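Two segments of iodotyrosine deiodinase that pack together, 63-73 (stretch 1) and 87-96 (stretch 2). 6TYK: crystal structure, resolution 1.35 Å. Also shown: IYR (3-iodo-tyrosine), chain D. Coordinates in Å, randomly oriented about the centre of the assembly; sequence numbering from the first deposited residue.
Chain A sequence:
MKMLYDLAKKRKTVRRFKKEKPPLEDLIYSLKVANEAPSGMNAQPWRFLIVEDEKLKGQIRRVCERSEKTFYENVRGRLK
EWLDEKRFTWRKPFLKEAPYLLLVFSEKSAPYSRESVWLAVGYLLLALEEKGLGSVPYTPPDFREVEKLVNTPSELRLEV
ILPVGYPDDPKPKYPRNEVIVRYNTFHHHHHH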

ATOM      1  N   VAL A  63      23.645   4.969 -11.325  1.00 13.67           N
ATOM      2  CA  VAL A  63      23.821   4.609  -9.922  1.00 15.08           C
ATOM      3  C   VAL A  63      23.029   3.336  -9.601  1.00 15.27           C
ATOM      4  O   VAL A  63      23.522   2.423  -8.930  1.00 17.80           O
ATOM      5  CB  VAL A  63      23.424   5.766  -8.995  1.00 18.07           C
ATOM      6  CG1 VAL A  63      23.287   5.286  -7.567  1.00 23.91           C
ATOM      7  CG2 VAL A  63      24.458   6.872  -9.104  1.00 19.52           C
ATOM      8  N   CYS A  64      21.802   3.266 -10.105  1.00 14.70           N
ATOM      9  CA  CYS A  64      20.992   2.079  -9.896  1.00 15.42           C
ATOM     10  C   CYS A  64      21.599   0.864 -10.576  1.00 14.98           C
ATOM     11  O   CYS A  64      21.664  -0.203  -9.983  1.00 15.96           O
ATOM     12  CB  CYS A  64      19.553   2.311 -10.367  1.00 14.05           C
ATOM     13  SG  CYS A  64      18.671   3.434  -9.279  1.00 15.76           S
ATOM     14  N   GLU A  65      22.056   1.028 -11.810  1.00 14.48           N
ATOM     15  CA  GLU A  65      22.636  -0.092 -12.553  1.00 14.89           C
ATOM     16  C   GLU A  65      23.876  -0.649 -11.870  1.00 14.99           C
ATOM     17  O   GLU A  65      24.073  -1.867 -11.823  1.00 15.99           O
ATOM     18  CB  GLU A  65      22.960   0.315 -13.991  1.00 16.54           C
ATOM     19  CG  GLU A  65      21.733   0.316 -14.874  1.00 17.51           C
ATOM     20  CD  GLU A  65      22.030   0.693 -16.301  1.00 19.61           C
ATOM     21  OE1 GLU A  65      23.167   1.127 -16.581  1.00 21.74           O
ATOM     22  OE2 GLU A  65      21.119   0.563 -17.146  1.00 20.04           O
ATOM     23  N   ARG A  66      24.708   0.240 -11.335  1.00 17.00           N
ATOM     24  CA  ARG A  66      25.909  -0.200 -10.630  1.00 19.89           C
ATOM     25  C   ARG A  66      25.519  -1.061  -9.430  1.00 18.55           C
ATOM     26  O   ARG A  66      26.080  -2.137  -9.195  1.00 18.35           O
ATOM     27  CB  ARG A  66      26.727   1.008 -10.171  1.00 24.37           C
ATOM     28  CG  ARG A  66      27.857   0.664  -9.215  1.00 29.99           C
ATOM     29  CD  ARG A  66      28.906  -0.210  -9.875  1.00 33.92           C
ATOM     30  NE  ARG A  66      28.625  -1.638  -9.734  1.00 37.02           N
ATOM     31  CZ  ARG A  66      29.440  -2.607 -10.142  1.00 39.10           C
ATOM     32  NH1 ARG A  66      30.598  -2.308 -10.721  1.00 40.06           N
ATOM     33  NH2 ARG A  66      29.098  -3.878  -9.971  1.00 39.78           N
ATOM     34  N   SER A  67      24.541  -0.571  -8.682  1.00 18.35           N
ATOM     35  CA  SER A  67      24.043  -1.267  -7.509  1.00 19.37           C
ATOM     36  C   SER A  67      23.433  -2.611  -7.908  1.00 17.41           C
ATOM     37  O   SER A  67      23.670  -3.628  -7.252  1.00 18.22           O
ATOM     38  CB  SER A  67      23.005  -0.392  -6.794  1.00 23.53           C
ATOM     39  OG  SER A  67      22.495  -1.005  -5.624  1.00 28.95           O
ATOM     40  N   GLU A  68      22.653  -2.612  -8.986  1.00 17.03           N
ATOM     41  CA  GLU A  68      22.045  -3.844  -9.484  1.00 15.77           C
ATOM     42  C   GLU A  68      23.103  -4.831  -9.948  1.00 17.60           C
ATOM     43  O   GLU A  68      22.980  -6.030  -9.717  1.00 17.21           O
ATOM     44  CB  GLU A  68      21.074  -3.557 -10.635  1.00 17.56           C
ATOM     45  CG  GLU A  68      19.835  -2.754 -10.257  1.00 16.02           C
ATOM     46  CD  GLU A  68      18.888  -3.497  -9.338  1.00 17.87           C
ATOM     47  OE1 GLU A  68      19.242  -4.597  -8.847  1.00 19.10           O
ATOM     48  OE2 GLU A  68      17.781  -2.969  -9.115  1.00 16.77           O
ATOM     49  N   LYS A  69      24.145  -4.340 -10.607  1.00 18.14           N
ATOM     50  CA  LYS A  69      25.164  -5.242 -11.125  1.00 18.42           C
ATOM     51  C   LYS A  69      25.796  -6.037  -9.993  1.00 19.10           C
ATOM     52  O   LYS A  69      25.985  -7.245 -10.094  1.00 19.48           O
ATOM     53  CB  LYS A  69      26.228  -4.467 -11.886  1.00 19.49           C
ATOM     54  CG  LYS A  69      27.120  -5.355 -12.714  1.00 19.26           C
ATOM     55  CD  LYS A  69      27.971  -4.529 -13.650  1.00 22.16           C
ATOM     56  CE  LYS A  69      28.824  -5.416 -14.529  1.00 24.19           C
ATOM     57  NZ  LYS A  69      29.853  -6.112 -13.713  1.00 23.58           N
ATOM     58  N   THR A  70      26.106  -5.348  -8.905  1.00 19.25           N
ATOM     59  CA  THR A  70      26.694  -5.984  -7.737  1.00 20.09           C
ATOM     60  C   THR A  70      25.687  -6.954  -7.122  1.00 19.32           C
ATOM     61  O   THR A  70      26.028  -8.074  -6.733  1.00 20.00           O
ATOM     62  CB  THR A  70      27.106  -4.927  -6.704  1.00 23.31           C
ATOM     63  OG1 THR A  70      28.091  -4.061  -7.284  1.00 27.20           O
ATOM     64  CG2 THR A  70      27.676  -5.576  -5.460  1.00 24.18           C
ATOM     65  N   PHE A  71      24.435  -6.515  -7.054  1.00 18.76           N
ATOM     66  CA  PHE A  71      23.358  -7.350  -6.541  1.00 18.58           C
ATOM     67  C   PHE A  71      23.233  -8.650  -7.335  1.00 17.18           C
ATOM     68  O   PHE A  71      23.174  -9.735  -6.757  1.00 18.97           O
ATOM     69  CB  PHE A  71      22.042  -6.568  -6.559  1.00 19.88           C
ATOM     70  CG  PHE A  71      20.817  -7.419  -6.360  1.00 21.83           C
ATOM     71  CD1 PHE A  71      20.423  -7.811  -5.092  1.00 24.54           C
ATOM     72  CD2 PHE A  71      20.050  -7.811  -7.444  1.00 22.03           C
ATOM     73  CE1 PHE A  71      19.294  -8.593  -4.912  1.00 24.14           C
ATOM     74  CE2 PHE A  71      18.919  -8.581  -7.268  1.00 22.90           C
ATOM     75  CZ  PHE A  71      18.540  -8.972  -6.001  1.00 22.65           C
ATOM     76  N   TYR A  72      23.210  -8.548  -8.660  1.00 18.19           N
ATOM     77  CA  TYR A  72      23.084  -9.734  -9.506  1.00 17.98           C
ATOM     78  C   TYR A  72      24.273 -10.687  -9.385  1.00 21.48           C
ATOM     79  O   TYR A  72      24.127 -11.894  -9.557  1.00 23.34           O
ATOM     80  CB  TYR A  72      22.826  -9.339 -10.967  1.00 19.13           C
ATOM     81  CG  TYR A  72      21.360  -9.110 -11.239  1.00 18.53           C
ATOM     82  CD1 TYR A  72      20.774  -7.876 -11.012  1.00 17.91           C
ATOM     83  CD2 TYR A  72      20.555 -10.147 -11.678  1.00 19.18           C
ATOM     84  CE1 TYR A  72      19.432  -7.678 -11.243  1.00 17.23           C
ATOM     85  CE2 TYR A  72      19.220  -9.959 -11.913  1.00 18.38           C
ATOM     86  CZ  TYR A  72      18.660  -8.723 -11.692  1.00 16.81           C
ATOM     87  OH  TYR A  72      17.319  -8.537 -11.922  1.00 18.09           O
ATOM     88  N   GLU A  73      25.441 -10.139  -9.069  1.00 24.01           N
ATOM     89  CA  GLU A  73      26.637 -10.952  -8.857  1.00 27.83           C
ATOM     90  C   GLU A  73      26.612 -11.694  -7.520  1.00 28.95           C
ATOM     91  O   GLU A  73      27.313 -12.690  -7.345  1.00 30.72           O
ATOM     92  CB  GLU A  73      27.891 -10.078  -8.945  1.00 29.77           C
ATOM     93  CG  GLU A  73      28.118  -9.470 -10.319  1.00 34.52           C
ATOM     94  CD  GLU A  73      29.205  -8.412 -10.322  1.00 38.47           C
ATOM     95  OE1 GLU A  73      29.694  -8.057  -9.227  1.00 40.26           O
ATOM     96  OE2 GLU A  73      29.568  -7.933 -11.418  1.00 38.78           O
ATOM     97  N   ARG A  87      14.793 -14.211 -16.567  1.00 21.67           N
ATOM     98  CA  ARG A  87      15.869 -13.601 -17.347  1.00 20.36           C
ATOM     99  C   ARG A  87      15.999 -12.096 -17.121  1.00 21.00           C
ATOM    100  O   ARG A  87      16.234 -11.318 -18.050  1.00 22.27           O
ATOM    101  CB  ARG A  87      15.735 -13.950 -18.835  1.00 23.43           C
ATOM    102  CG  ARG A  87      15.829 -15.450 -19.113  1.00 27.68           C
ATOM    103  CD  ARG A  87      15.969 -15.736 -20.597  1.00 29.89           C
ATOM    104  NE  ARG A  87      17.181 -15.138 -21.149  1.00 31.54           N
ATOM    105  CZ  ARG A  87      17.484 -15.122 -22.442  1.00 34.23           C
ATOM    106  NH1 ARG A  87      16.661 -15.675 -23.324  1.00 35.48           N
ATOM    107  NH2 ARG A  87      18.608 -14.552 -22.851  1.00 36.05           N
ATOM    108  N   PHE A  88      15.848 -11.698 -15.867  1.00 17.96           N
ATOM    109  CA  PHE A  88      16.132 -10.331 -15.457  1.00 17.61           C
ATOM    110  C   PHE A  88      17.635 -10.073 -15.512  1.00 17.20           C
ATOM    111  O   PHE A  88      18.441 -10.984 -15.312  1.00 18.11           O
ATOM    112  CB  PHE A  88      15.662 -10.104 -14.022  1.00 18.79           C
ATOM    113  CG  PHE A  88      14.196  -9.800 -13.886  1.00 20.05           C
ATOM    114  CD1 PHE A  88      13.232 -10.763 -14.147  1.00 21.81           C
ATOM    115  CD2 PHE A  88      13.786  -8.561 -13.443  1.00 20.69           C
ATOM    116  CE1 PHE A  88      11.891 -10.472 -14.000  1.00 21.91           C
ATOM    117  CE2 PHE A  88      12.452  -8.273 -13.293  1.00 22.35           C
ATOM    118  CZ  PHE A  88      11.507  -9.225 -13.575  1.00 20.20           C
ATOM    119  N   THR A  89      18.016  -8.825 -15.753  1.00 18.02           N
ATOM    120  CA  THR A  89      19.420  -8.439 -15.697  1.00 18.69           C
ATOM    121  C   THR A  89      19.568  -7.098 -14.987  1.00 17.50           C
ATOM    122  O   THR A  89      18.578  -6.423 -14.699  1.00 18.65           O
ATOM    123  CB  THR A  89      20.030  -8.310 -17.103  1.00 24.93           C
ATOM    124  OG1 THR A  89      19.387  -7.236 -17.802  1.00 30.78           O
ATOM    125  CG2 THR A  89      19.856  -9.594 -17.884  1.00 27.01           C
ATOM    126  N   TRP A  90      20.808  -6.698 -14.734  1.00 17.67           N
ATOM    127  CA  TRP A  90      21.087  -5.484 -13.974  1.00 17.97           C
ATOM    128  C   TRP A  90      20.852  -4.207 -14.769  1.00 16.30           C
ATOM    129  O   TRP A  90      20.662  -3.140 -14.182  1.00 17.45           O
ATOM    130  CB  TRP A  90      22.510  -5.514 -13.417  1.00 18.16           C
ATOM    131  CG  TRP A  90      23.582  -5.687 -14.467  1.00 18.37           C
ATOM    132  CD1 TRP A  90      24.092  -6.860 -14.935  1.00 19.07           C
ATOM    133  CD2 TRP A  90      24.278  -4.644 -15.158  1.00 19.94           C
ATOM    134  NE1 TRP A  90      25.056  -6.615 -15.884  1.00 21.14           N
ATOM    135  CE2 TRP A  90      25.191  -5.260 -16.036  1.00 20.93           C
ATOM    136  CE3 TRP A  90      24.217  -3.250 -15.119  1.00 18.78           C
ATOM    137  CZ2 TRP A  90      26.033  -4.529 -16.871  1.00 20.48           C
ATOM    138  CZ3 TRP A  90      25.060  -2.527 -15.942  1.00 19.24           C
ATOM    139  CH2 TRP A  90      25.954  -3.164 -16.807  1.00 20.01           C
ATOM    140  N   ARG A  91      20.874  -4.308 -16.095  1.00 17.53           N
ATOM    141  CA  ARG A  91      20.611  -3.153 -16.954  1.00 17.60           C
ATOM    142  C   ARG A  91      19.178  -2.659 -16.730  1.00 17.07           C
ATOM    143  O   ARG A  91      18.251  -3.463 -16.606  1.00 19.52           O
ATOM    144  CB  ARG A  91      20.794  -3.519 -18.425  1.00 21.42           C
ATOM    145  N   LYS A  92      18.997  -1.341 -16.679  1.00 18.14           N
ATOM    146  CA  LYS A  92      17.684  -0.757 -16.406  1.00 18.96           C
ATOM    147  C   LYS A  92      17.340   0.327 -17.422  1.00 20.27           C
ATOM    148  O   LYS A  92      17.274   1.513 -17.086  1.00 20.75           O
ATOM    149  CB  LYS A  92      17.634  -0.200 -14.981  1.00 21.01           C
ATOM    150  CG  LYS A  92      17.824  -1.250 -13.886  1.00 20.66           C
ATOM    151  CD  LYS A  92      16.798  -2.380 -13.999  1.00 22.64           C
ATOM    152  CE  LYS A  92      17.284  -3.661 -13.305  1.00 21.52           C
ATOM    153  NZ  LYS A  92      16.446  -4.848 -13.655  1.00 22.58           N
ATOM    154  N   PRO A  93      17.107  -0.076 -18.676  1.00 20.25           N
ATOM    155  CA  PRO A  93      16.822   0.916 -19.722  1.00 20.88           C
ATOM    156  C   PRO A  93      15.546   1.731 -19.475  1.00 20.71           C
ATOM    157  O   PRO A  93      15.443   2.839 -19.998  1.00 21.41           O
ATOM    158  CB  PRO A  93      16.707   0.071 -20.999  1.00 23.41           C
ATOM    159  CG  PRO A  93      16.556  -1.354 -20.541  1.00 23.53           C
ATOM    160  CD  PRO A  93      17.220  -1.446 -19.205  1.00 21.12           C
ATOM    161  N   PHE A  94      14.601   1.221 -18.690  1.00 18.23           N
ATOM    162  CA  PHE A  94      13.393   2.005 -18.427  1.00 16.04           C
ATOM    163  C   PHE A  94      13.686   3.280 -17.644  1.00 15.48           C
ATOM    164  O   PHE A  94      12.904   4.223 -17.683  1.00 15.77           O
ATOM    165  CB  PHE A  94      12.286   1.192 -17.744  1.00 16.84           C
ATOM    166  CG  PHE A  94      12.710   0.487 -16.488  1.00 15.48           C
ATOM    167  CD1 PHE A  94      12.854   1.172 -15.297  1.00 16.29           C
ATOM    168  CD2 PHE A  94      12.907  -0.879 -16.490  1.00 17.03           C
ATOM    169  CE1 PHE A  94      13.216   0.506 -14.133  1.00 14.89           C
ATOM    170  CE2 PHE A  94      13.275  -1.547 -15.334  1.00 17.85           C
ATOM    171  CZ  PHE A  94      13.426  -0.856 -14.154  1.00 16.34           C
ATOM    172  N   LEU A  95      14.817   3.313 -16.949  1.00 14.79           N
ATOM    173  CA  LEU A  95      15.185   4.506 -16.189  1.00 15.18           C
ATOM    174  C   LEU A  95      15.636   5.630 -17.119  1.00 16.54           C
ATOM    175  O   LEU A  95      15.702   6.797 -16.711  1.00 18.55           O
ATOM    176  CB  LEU A  95      16.272   4.175 -15.163  1.00 14.63           C
ATOM    177  CG  LEU A  95      15.821   3.264 -14.016  1.00 13.99           C
ATOM    178  CD1 LEU A  95      17.002   2.930 -13.119  1.00 15.00           C
ATOM    179  CD2 LEU A  95      14.685   3.886 -13.200  1.00 14.09           C
ATOM    180  N   LYS A  96      15.930   5.270 -18.366  1.00 18.03           N
ATOM    181  CA  LYS A  96      16.202   6.244 -19.418  1.00 18.85           C
ATOM    182  C   LYS A  96      14.983   6.479 -20.307  1.00 18.51           C
ATOM    183  O   LYS A  96      14.683   7.623 -20.643  1.00 19.66           O
ATOM    184  CB  LYS A  96      17.388   5.794 -20.278  1.00 22.92           C
ATOM    185  CG  LYS A  96      17.612   6.632 -21.536  1.00 28.16           C
ATOM    186  CD  LYS A  96      18.843   6.154 -22.297  1.00 33.13           C
ATOM    187  CE  LYS A  96      18.996   6.870 -23.631  1.00 37.92           C
ATOM    188  NZ  LYS A  96      19.036   8.350 -23.470  1.00 40.64           N
TER
HETATM  189  N   IYR D 302      15.686  -4.704  -8.275  1.00 14.81           N
HETATM  190  CA  IYR D 302      16.153  -5.800  -9.083  1.00 14.93           C
HETATM  191  CB  IYR D 302      15.627  -7.198  -8.715  1.00 14.20           C
HETATM  192  CC  IYR D 302      14.150  -7.328  -8.577  1.00 13.58           C
HETATM  193  CD  IYR D 302      13.583  -7.314  -7.303  1.00 13.17           C
HETATM  194  CE  IYR D 302      12.210  -7.462  -7.102  1.00 13.78           C
HETATM  195  IE  IYR D 302      11.487  -7.388  -5.221  1.00 20.46           I
HETATM  196  CF  IYR D 302      11.386  -7.648  -8.215  1.00 12.10           C
HETATM  197  OF  IYR D 302      10.034  -7.807  -8.114  1.00 12.57           O
HETATM  198  CG  IYR D 302      11.933  -7.657  -9.512  1.00 13.34           C
HETATM  199  CH  IYR D 302      13.306  -7.514  -9.684  1.00 13.24           C
HETATM  200  C   IYR D 302      15.851  -5.594 -10.557  1.00 16.02           C
HETATM  201  O   IYR D 302      16.246  -6.257 -11.516  1.00 17.41           O
HETATM  202  OXT IYR D 302      15.045  -4.536 -10.818  1.00 14.99           O

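A helix, 63-73, packs against a loop, 87-96, that turns helical at its far end; together they bury 546 Å². Trp90 is the main bump. Trp90 CB sits 3.5 Å from Lys69 N, close against the helix backbone, and the Trp90 ring lies in the hollow between Glu65 and Lys69: Trp90 CE3 is 3.6 Å from Glu65 O, while the extended Lys69 chain covers one face, with Lys69 CD 3.7 Å from the centroid of the Trp90 six-membered ring. Lys69 is held along the helix by a salt bridge from NZ to Glu73 OE2 (2.9 Å). One turn on, the Tyr72 ring lies against the loop, with Thr89 C and Trp90 N over one face, its OH 3.1 Å from Phe88 CB. Toward the other end, Glu65 reaches across to take the one hydrogen bond between the stretches, Lys92 N to Glu65 OE2 (2.9 Å, nearly linear at 174°). Beyond it, Cys64 CB meets Leu95 CD1 at 3.8 Å. Lys92 folds back so that NZ bonds Thr89 O (2.8 Å), bringing its amine beside the ligand. There 3-iodo-tyrosine is gripped by both stretches: its O accepts from Tyr72 OH and Lys92 NZ (2.6 Å each), and its N donates to Glu68 OE2 (2.8 Å).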